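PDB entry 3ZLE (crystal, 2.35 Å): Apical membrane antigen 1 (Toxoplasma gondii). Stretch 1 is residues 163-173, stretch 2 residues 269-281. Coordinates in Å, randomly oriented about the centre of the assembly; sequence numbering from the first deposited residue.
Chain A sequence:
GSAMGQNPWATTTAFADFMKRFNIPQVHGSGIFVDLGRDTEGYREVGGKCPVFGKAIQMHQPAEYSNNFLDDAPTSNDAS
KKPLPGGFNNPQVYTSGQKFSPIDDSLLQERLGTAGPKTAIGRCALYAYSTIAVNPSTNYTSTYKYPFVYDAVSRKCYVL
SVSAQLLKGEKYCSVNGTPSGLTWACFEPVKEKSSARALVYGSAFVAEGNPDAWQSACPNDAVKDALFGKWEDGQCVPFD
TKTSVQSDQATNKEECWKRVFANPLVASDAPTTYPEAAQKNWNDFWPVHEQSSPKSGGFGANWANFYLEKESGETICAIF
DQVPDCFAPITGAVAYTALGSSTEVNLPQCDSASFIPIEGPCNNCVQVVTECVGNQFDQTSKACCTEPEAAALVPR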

# COMPACT_ATOMS: atom_id res chain seq x y z
N SER A 163 -3.72 -3.97 -15.47
CA SER A 163 -3.24 -4.45 -14.16
C SER A 163 -1.76 -4.25 -14.02
O SER A 163 -1.22 -4.47 -12.93
N ALA A 164 -1.10 -3.97 -15.15
CA ALA A 164 0.27 -3.45 -15.18
C ALA A 164 0.43 -2.23 -14.31
O ALA A 164 -0.45 -1.36 -14.27
N GLN A 165 1.50 -2.20 -13.54
CA GLN A 165 1.72 -1.09 -12.67
C GLN A 165 3.02 -0.37 -12.98
O GLN A 165 3.18 0.80 -12.66
N LEU A 166 3.99 -1.10 -13.55
CA LEU A 166 5.30 -0.50 -13.79
C LEU A 166 5.83 -0.81 -15.18
O LEU A 166 6.04 -1.97 -15.53
N LEU A 167 6.06 0.24 -15.96
CA LEU A 167 6.64 0.10 -17.30
C LEU A 167 7.74 1.15 -17.45
O LEU A 167 7.49 2.37 -17.29
N LYS A 168 8.91 0.71 -17.87
CA LYS A 168 10.15 1.49 -17.68
C LYS A 168 11.07 1.15 -18.88
O LYS A 168 10.98 0.06 -19.44
N GLY A 169 11.91 2.10 -19.30
CA GLY A 169 13.03 1.78 -20.23
C GLY A 169 12.74 2.13 -21.69
O GLY A 169 11.67 1.79 -22.22
N GLU A 170 13.69 2.79 -22.35
CA GLU A 170 13.42 3.42 -23.66
C GLU A 170 13.20 2.39 -24.77
O GLU A 170 12.63 2.71 -25.82
N LYS A 171 13.60 1.15 -24.51
CA LYS A 171 13.26 0.03 -25.39
C LYS A 171 11.75 -0.18 -25.44
O LYS A 171 11.22 -0.59 -26.47
N TYR A 172 11.07 0.11 -24.33
CA TYR A 172 9.68 -0.32 -24.17
C TYR A 172 8.62 0.78 -24.07
O TYR A 172 7.43 0.48 -24.13
N CYS A 173 9.02 2.02 -23.78
CA CYS A 173 8.02 3.10 -23.54
C CYS A 173 8.64 4.48 -23.59
O CYS A 173 9.81 4.67 -23.22
N ASP A 269 6.73 -6.94 -6.59
CA ASP A 269 6.74 -8.10 -7.48
C ASP A 269 7.18 -7.76 -8.91
O ASP A 269 6.88 -8.51 -9.85
N ALA A 270 7.76 -6.58 -9.10
CA ALA A 270 8.27 -6.21 -10.44
C ALA A 270 9.43 -7.09 -10.79
O ALA A 270 10.22 -7.45 -9.91
N PRO A 271 9.53 -7.47 -12.08
CA PRO A 271 10.68 -8.26 -12.50
C PRO A 271 11.95 -7.44 -12.36
O PRO A 271 11.96 -6.23 -12.63
N THR A 272 12.97 -8.08 -11.80
CA THR A 272 14.21 -7.39 -11.46
C THR A 272 15.22 -7.56 -12.58
O THR A 272 16.32 -7.01 -12.55
N THR A 273 14.84 -8.35 -13.57
CA THR A 273 15.69 -8.64 -14.70
C THR A 273 14.97 -8.14 -15.93
O THR A 273 13.77 -7.92 -15.91
N TYR A 274 15.72 -7.94 -17.01
CA TYR A 274 15.14 -7.35 -18.21
C TYR A 274 15.33 -8.25 -19.43
O TYR A 274 16.36 -8.17 -20.10
N PRO A 275 14.34 -9.12 -19.69
CA PRO A 275 14.44 -10.02 -20.83
C PRO A 275 14.34 -9.25 -22.15
O PRO A 275 13.32 -8.61 -22.42
N GLU A 276 15.42 -9.26 -22.93
CA GLU A 276 15.37 -8.77 -24.31
C GLU A 276 14.05 -9.19 -24.95
O GLU A 276 13.76 -10.38 -25.08
N ALA A 277 13.21 -8.21 -25.25
CA ALA A 277 11.83 -8.47 -25.64
C ALA A 277 11.34 -7.42 -26.63
O ALA A 277 11.80 -6.28 -26.61
N ALA A 278 10.41 -7.80 -27.49
CA ALA A 278 9.78 -6.84 -28.39
C ALA A 278 8.86 -5.90 -27.61
O ALA A 278 8.55 -6.13 -26.43
N GLN A 279 8.48 -4.80 -28.26
CA GLN A 279 7.54 -3.85 -27.69
C GLN A 279 6.22 -4.53 -27.29
O GLN A 279 5.71 -5.38 -28.02
N LYS A 280 5.68 -4.14 -26.13
CA LYS A 280 4.31 -4.50 -25.78
C LYS A 280 3.37 -4.07 -26.92
O LYS A 280 3.67 -3.13 -27.65
N ASN A 281 2.29 -4.81 -27.11
CA ASN A 281 1.25 -4.40 -28.05
C ASN A 281 0.29 -3.44 -27.37
O ASN A 281 0.29 -3.31 -26.14

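Packing of residues 163-173 against residues 269-281 of apical membrane antigen 1, two irregular loop segments of one chain that together bury 529 Å². Ser-163 (chi1 p) lies out of reach of the second stretch; its carbonyl O instead accepts a hydrogen bond from NE2 of Gln-165 (3.0 Å), which ties the start of the first stretch to itself. Ala-164 points its methyl toward the other stretch, where CB lies 4.1 Å from NZ of Lys-280. Leu-166, in the t,p rotamer, also points toward its neighbour and sets CD2 3.8 Å from CB of Ala-270, a small apolar contact; the Ala-270 methyl points toward the first stretch in turn. Leu-167 repeats the t,p rotamer but leaves its backbone sideways; its end comes nearer, bringing CD1 to 4.0 Å from CE of Lys-280. The lysine, chi1 m, points toward the first stretch and runs its long aliphatic chain past Leu-167, so that its amine ends beside Ala-164. Lys-168 is stretched through chi1 and chi2 (both t), bends at chi3 (p) and ends with chi4 t; its NZ donates a hydrogen bond of 2.9 Å to OH of Tyr-274, whose CA-to-CB bond points toward the first stretch (chi1 m), though the residue is poorly ordered. Gly-169 has no side chain to offer, and its backbone angles (100/133) would jam a CB against the preceding carbonyl; its own O receives the amides of Tyr-172 (N to O, 2.8 Å) and Cys-173 (N to O, 3.1 Å), closing a tight turn. Glu-170 (chi1 p) makes no contact with the second stretch. Lys-171 (chi1 m) starts sideways, but its end comes nearer and its NZ forms a long salt bridge with OE2 of Glu-276 (3.6 Å); the glutamate leaves its backbone pointing away, is poorly ordered, and turns its carboxylate back. Tyr-172 (chi1 m, chi2 -69°) has more area covered by the other stretch, 111 Å², than any other residue here. Its ring reaches along the backbone of the second stretch: the carbonyl O of Ala-277 lies at the ring edge, 3.4 Å from CE1, the methyl CB of Ala-277 is 4.3 Å from the same CE1, and OH stands 3.5 Å from O of Pro-275. Water 1 links the backbone here to Gln-279 (chi1 and chi2 t), donating to O of Tyr-172 (2.6 Å) and to OE1 of Gln-279 (3.2 Å). Cys-173 (chi1 p) points sideways and is covalently bonded elsewhere in the structure.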

# COMPACT_ATOMS: atom_id res chain seq x y z
CB SER A 163 -3.58 -5.91 -13.95
OG SER A 163 -3.15 -6.71 -15.03
CB ALA A 164 0.69 -3.12 -16.63
CB GLN A 165 1.71 -1.54 -11.21
CG GLN A 165 0.34 -1.98 -10.77
CD GLN A 165 0.40 -3.11 -9.79
OE1 GLN A 165 0.70 -2.91 -8.62
NE2 GLN A 165 0.04 -4.29 -10.25
CB LEU A 166 6.32 -0.85 -12.68
CG LEU A 166 7.79 -0.56 -12.99
CD1 LEU A 166 8.01 0.95 -12.98
CD2 LEU A 166 8.73 -1.23 -11.98
CB LEU A 167 5.55 0.31 -18.40
CG LEU A 167 5.95 0.23 -19.89
CD1 LEU A 167 6.53 -1.15 -20.21
CD2 LEU A 167 4.78 0.52 -20.81
CB LYS A 168 10.78 1.03 -16.37
CG LYS A 168 11.88 1.88 -15.79
CD LYS A 168 12.36 1.27 -14.47
CE LYS A 168 13.01 -0.11 -14.66
NZ LYS A 168 13.24 -0.78 -13.35
CB GLU A 170 14.54 4.40 -24.04
CG GLU A 170 15.94 3.85 -23.82
CD GLU A 170 17.04 4.83 -24.19
OE1 GLU A 170 16.79 6.06 -24.22
OE2 GLU A 170 18.18 4.38 -24.46
CB LYS A 171 13.95 -1.26 -24.92
CG LYS A 171 15.37 -1.45 -25.44
CD LYS A 171 15.68 -2.93 -25.60
CE LYS A 171 17.02 -3.15 -26.28
NZ LYS A 171 18.16 -2.73 -25.42
CB TYR A 172 9.55 -1.26 -22.97
CG TYR A 172 10.60 -2.33 -22.95
CD1 TYR A 172 10.61 -3.35 -23.90
CD2 TYR A 172 11.65 -2.27 -22.04
CE1 TYR A 172 11.61 -4.31 -23.90
CE2 TYR A 172 12.64 -3.24 -22.04
CZ TYR A 172 12.62 -4.25 -22.96
OH TYR A 172 13.61 -5.21 -22.96
CB CYS A 173 7.33 2.95 -22.18
SG CYS A 173 8.51 2.96 -20.81
CB ASP A 269 5.36 -8.71 -7.55
CG ASP A 269 4.82 -9.08 -6.20
OD1 ASP A 269 5.63 -9.23 -5.23
OD2 ASP A 269 3.57 -9.20 -6.11
CB ALA A 270 8.69 -4.74 -10.49
CB PRO A 271 10.39 -8.58 -13.98
CG PRO A 271 9.15 -7.81 -14.34
CD PRO A 271 8.45 -7.50 -13.07
CB THR A 272 14.78 -7.94 -10.14
OG1 THR A 272 15.84 -7.09 -9.69
CG2 THR A 272 15.29 -9.37 -10.32
CB THR A 273 15.91 -10.15 -14.84
OG1 THR A 273 14.65 -10.83 -14.68
CG2 THR A 273 16.90 -10.66 -13.78
CB TYR A 274 15.70 -5.95 -18.43
CG TYR A 274 15.60 -5.09 -17.19
CD1 TYR A 274 14.36 -4.81 -16.61
CD2 TYR A 274 16.74 -4.64 -16.53
CE1 TYR A 274 14.25 -4.07 -15.45
CE2 TYR A 274 16.65 -3.89 -15.37
CZ TYR A 274 15.40 -3.61 -14.83
OH TYR A 274 15.29 -2.86 -13.68
CB PRO A 275 13.22 -10.95 -20.66
CG PRO A 275 12.34 -10.32 -19.62
CD PRO A 275 12.96 -9.02 -19.19
CB GLU A 276 16.56 -9.31 -25.12
CG GLU A 276 17.90 -8.67 -24.79
CD GLU A 276 18.22 -7.48 -25.68
OE1 GLU A 276 18.42 -7.69 -26.90
OE2 GLU A 276 18.31 -6.34 -25.15
CB ALA A 277 10.92 -8.51 -24.41
CB ALA A 278 9.02 -7.55 -29.51
CB GLN A 279 7.26 -2.74 -28.71
CG GLN A 279 6.72 -1.45 -28.12
CD GLN A 279 6.03 -0.59 -29.16
OE1 GLN A 279 4.93 -0.11 -28.94
NE2 GLN A 279 6.66 -0.45 -30.33
CB LYS A 280 3.89 -3.83 -24.46
CG LYS A 280 4.87 -4.02 -23.31
CD LYS A 280 4.15 -4.37 -22.01
CE LYS A 280 3.33 -3.20 -21.48
NZ LYS A 280 2.55 -3.53 -20.25
CB ASN A 281 0.51 -5.62 -28.58
CG ASN A 281 1.39 -6.51 -29.45
OD1 ASN A 281 1.77 -6.12 -30.55
ND2 ASN A 281 1.82 -7.63 -28.90
O HOH W 1 5.63 0.93 -25.95